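Local coordinates for coat protein (Pseudomonas phage PP7, PDB 2QUD), which forms the homodimers that assemble into the T=3 icosahedral phage capsid, binds packaging signals in the viral RNA and represses translation of the viral replicase, at the interface of chains A and B. Sequence-based numbering; all coordinates share one arbitrary frame. Chains: chain A/B, Coat protein.

The interface of chains A and B. Residues chain A 87-89, 91-93, 96-97, 100; chain B 67, 78-80, 117-118.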
# COMPACT_ATOMS: atom_id res chain seq x y z
N THR A 87 -0.39 9.58 -5.39
CA THR A 87 -0.37 10.87 -6.08
C THR A 87 -1.77 11.46 -5.92
O THR A 87 -2.75 10.89 -6.42
CB THR A 87 -0.03 10.74 -7.57
OG1 THR A 87 1.30 10.26 -7.72
CG2 THR A 87 -0.13 12.09 -8.26
N ILE A 88 -1.80 12.59 -5.21
CA ILE A 88 -3.03 13.31 -4.89
C ILE A 88 -2.95 14.68 -5.54
O ILE A 88 -2.02 15.44 -5.33
CB ILE A 88 -3.25 13.40 -3.36
CG1 ILE A 88 -3.47 12.00 -2.75
CG2 ILE A 88 -4.43 14.32 -3.04
CD1 ILE A 88 -4.75 11.32 -3.20
N VAL A 89 -3.93 14.97 -6.39
CA VAL A 89 -3.87 16.18 -7.18
C VAL A 89 -4.46 17.35 -6.40
O VAL A 89 -5.48 17.23 -5.74
CB VAL A 89 -4.54 15.95 -8.57
CG1 VAL A 89 -4.61 17.24 -9.35
CG2 VAL A 89 -3.76 14.86 -9.36
N ASN A 91 -5.99 20.16 -7.16
CA ASN A 91 -7.32 20.63 -7.55
C ASN A 91 -8.38 19.53 -7.53
O ASN A 91 -9.47 19.69 -8.06
CB ASN A 91 -7.27 21.36 -8.90
CG ASN A 91 -7.15 20.41 -10.10
OD1 ASN A 91 -6.56 19.35 -10.02
ND2 ASN A 91 -7.70 20.84 -11.24
N SER A 92 -8.09 18.40 -6.89
CA SER A 92 -9.03 17.28 -6.83
C SER A 92 -10.21 17.52 -5.92
O SER A 92 -10.15 18.35 -5.02
CB SER A 92 -8.31 16.00 -6.42
OG SER A 92 -7.78 16.11 -5.11
N THR A 93 -11.28 16.76 -6.14
CA THR A 93 -12.38 16.74 -5.21
C THR A 93 -12.10 15.81 -4.03
O THR A 93 -11.41 14.80 -4.18
CB THR A 93 -13.69 16.26 -5.88
OG1 THR A 93 -13.52 14.90 -6.30
CG2 THR A 93 -14.06 17.15 -7.11
N SER A 96 -13.14 12.27 -4.83
CA SER A 96 -12.18 11.51 -5.65
C SER A 96 -11.02 10.93 -4.82
O SER A 96 -10.57 9.82 -5.06
CB SER A 96 -11.58 12.34 -6.81
OG SER A 96 -10.76 13.41 -6.37
N ARG A 97 -10.55 11.71 -3.85
CA ARG A 97 -9.50 11.24 -2.94
C ARG A 97 -10.03 10.11 -2.06
O ARG A 97 -9.36 9.10 -1.90
CB ARG A 97 -8.99 12.39 -2.07
CG ARG A 97 -8.31 13.50 -2.86
CD ARG A 97 -7.66 14.54 -2.01
NE ARG A 97 -8.57 15.24 -1.10
CZ ARG A 97 -9.27 16.33 -1.39
NH1 ARG A 97 -9.27 16.88 -2.60
NH2 ARG A 97 -10.01 16.88 -0.44
N LEU A 100 -10.32 6.93 -4.23
CA LEU A 100 -9.00 6.29 -4.41
C LEU A 100 -8.65 5.47 -3.15
O LEU A 100 -8.20 4.34 -3.24
CB LEU A 100 -7.93 7.34 -4.73
CG LEU A 100 -6.53 6.78 -5.01
CD1 LEU A 100 -6.55 6.08 -6.34
CD2 LEU A 100 -5.46 7.91 -4.90
N ASP B 67 -10.34 11.36 -13.22
CA ASP B 67 -11.53 12.15 -13.01
C ASP B 67 -11.90 12.76 -14.36
O ASP B 67 -11.12 13.55 -14.93
CB ASP B 67 -11.23 13.23 -11.97
CG ASP B 67 -12.46 13.72 -11.27
OD1 ASP B 67 -13.06 14.70 -11.78
OD2 ASP B 67 -12.83 13.14 -10.23
N TYR B 78 -7.86 15.16 -14.45
CA TYR B 78 -6.70 14.76 -13.66
C TYR B 78 -6.76 13.29 -13.37
O TYR B 78 -7.83 12.69 -13.48
CB TYR B 78 -6.59 15.57 -12.35
CG TYR B 78 -7.78 15.48 -11.40
CD1 TYR B 78 -7.96 14.40 -10.54
CD2 TYR B 78 -8.72 16.51 -11.34
CE1 TYR B 78 -9.03 14.34 -9.68
CE2 TYR B 78 -9.81 16.45 -10.47
CZ TYR B 78 -9.96 15.35 -9.65
OH TYR B 78 -11.05 15.26 -8.78
N THR B 79 -5.61 12.72 -13.00
CA THR B 79 -5.51 11.31 -12.58
C THR B 79 -4.80 11.21 -11.25
O THR B 79 -3.77 11.85 -11.04
CB THR B 79 -4.73 10.45 -13.60
OG1 THR B 79 -5.34 10.60 -14.90
CG2 THR B 79 -4.71 8.97 -13.20
N GLN B 80 -5.39 10.43 -10.36
CA GLN B 80 -4.78 10.15 -9.07
C GLN B 80 -4.38 8.68 -9.07
O GLN B 80 -5.02 7.86 -9.72
CB GLN B 80 -5.71 10.57 -7.94
CG GLN B 80 -5.82 12.11 -7.89
CD GLN B 80 -6.74 12.65 -6.83
OE1 GLN B 80 -6.35 13.49 -6.02
NE2 GLN B 80 -7.99 12.16 -6.81
N VAL B 117 -4.38 10.60 3.16
CA VAL B 117 -4.68 10.67 1.73
C VAL B 117 -5.79 11.65 1.36
O VAL B 117 -5.70 12.32 0.34
CB VAL B 117 -4.96 9.23 1.18
CG1 VAL B 117 -5.42 9.25 -0.26
CG2 VAL B 117 -3.68 8.38 1.32
N VAL B 118 -6.85 11.72 2.17
CA VAL B 118 -8.02 12.57 1.88
C VAL B 118 -7.80 14.02 2.34
O VAL B 118 -8.15 14.99 1.63
CB VAL B 118 -9.32 11.98 2.43
CG1 VAL B 118 -10.52 12.87 2.11
CG2 VAL B 118 -9.50 10.57 1.84
O HOH W 1 -10.54 17.02 2.36
O HOH W 2 -14.96 13.91 -8.31
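This patch belongs to the two-fold homodimer interface of a Leviviricetes coat protein, the dimer that builds the capsid and binds RNA. The end of strand 76-89 and the start of helix 94-109 of chain A meet the start of strand 76-89 and the end of helix 111-119 of chain B; symmetry repeats the contact with the chains exchanged.

B:Gln80 loses the most surface to the partner among the residues of this patch, 102 Å². Its CG lies anti to its own carbonyl carbon (chi1 -69°) and the chain runs on extended, carrying the amide between strand and helix of chain A. B:Gln80 OE1, the amide oxygen, accepts a hydrogen bond from A:Val89 N at 2.9 Å, in the carbonyl plane and on a lone pair. NE2 reaches A:Ser96 OG only weakly, while the aliphatic stem is flanked by A:Val89 CG2, 3.7 Å from B:Gln80 CG.

B:Tyr78 has CG in the crowded position between backbone N and carbonyl carbon (chi1 58°). A:Ser92 lies over one face of its ring, CA 3.5 Å from B:Tyr78 CZ at the phenol end, and B:Asp67 CB packs against the opposite face, so the ring is sandwiched. B:Tyr78 OH accepts a nearly straight hydrogen bond (168° at H) from A:Thr93 N at 3.0 Å and is also hydrogen-bonded to A:Ser96 OG, tying the tyrosine to the beginning of the helix. Water 2 links A:Thr93 OG1 to B:Asp67 OD2.

A:Arg97 bends at chi3, so that NE donates to B:Val118 O at 2.8 Å, on a lone pair, near the end of helix 111-119. A:Arg97 NH1 donates to A:Ser92 OG at 3.0 Å, in the guanidinium plane, which should restrain the group's rotation. A:Ile88 CD1 packs crosswise on B:Val117 CG1 at 3.7 Å.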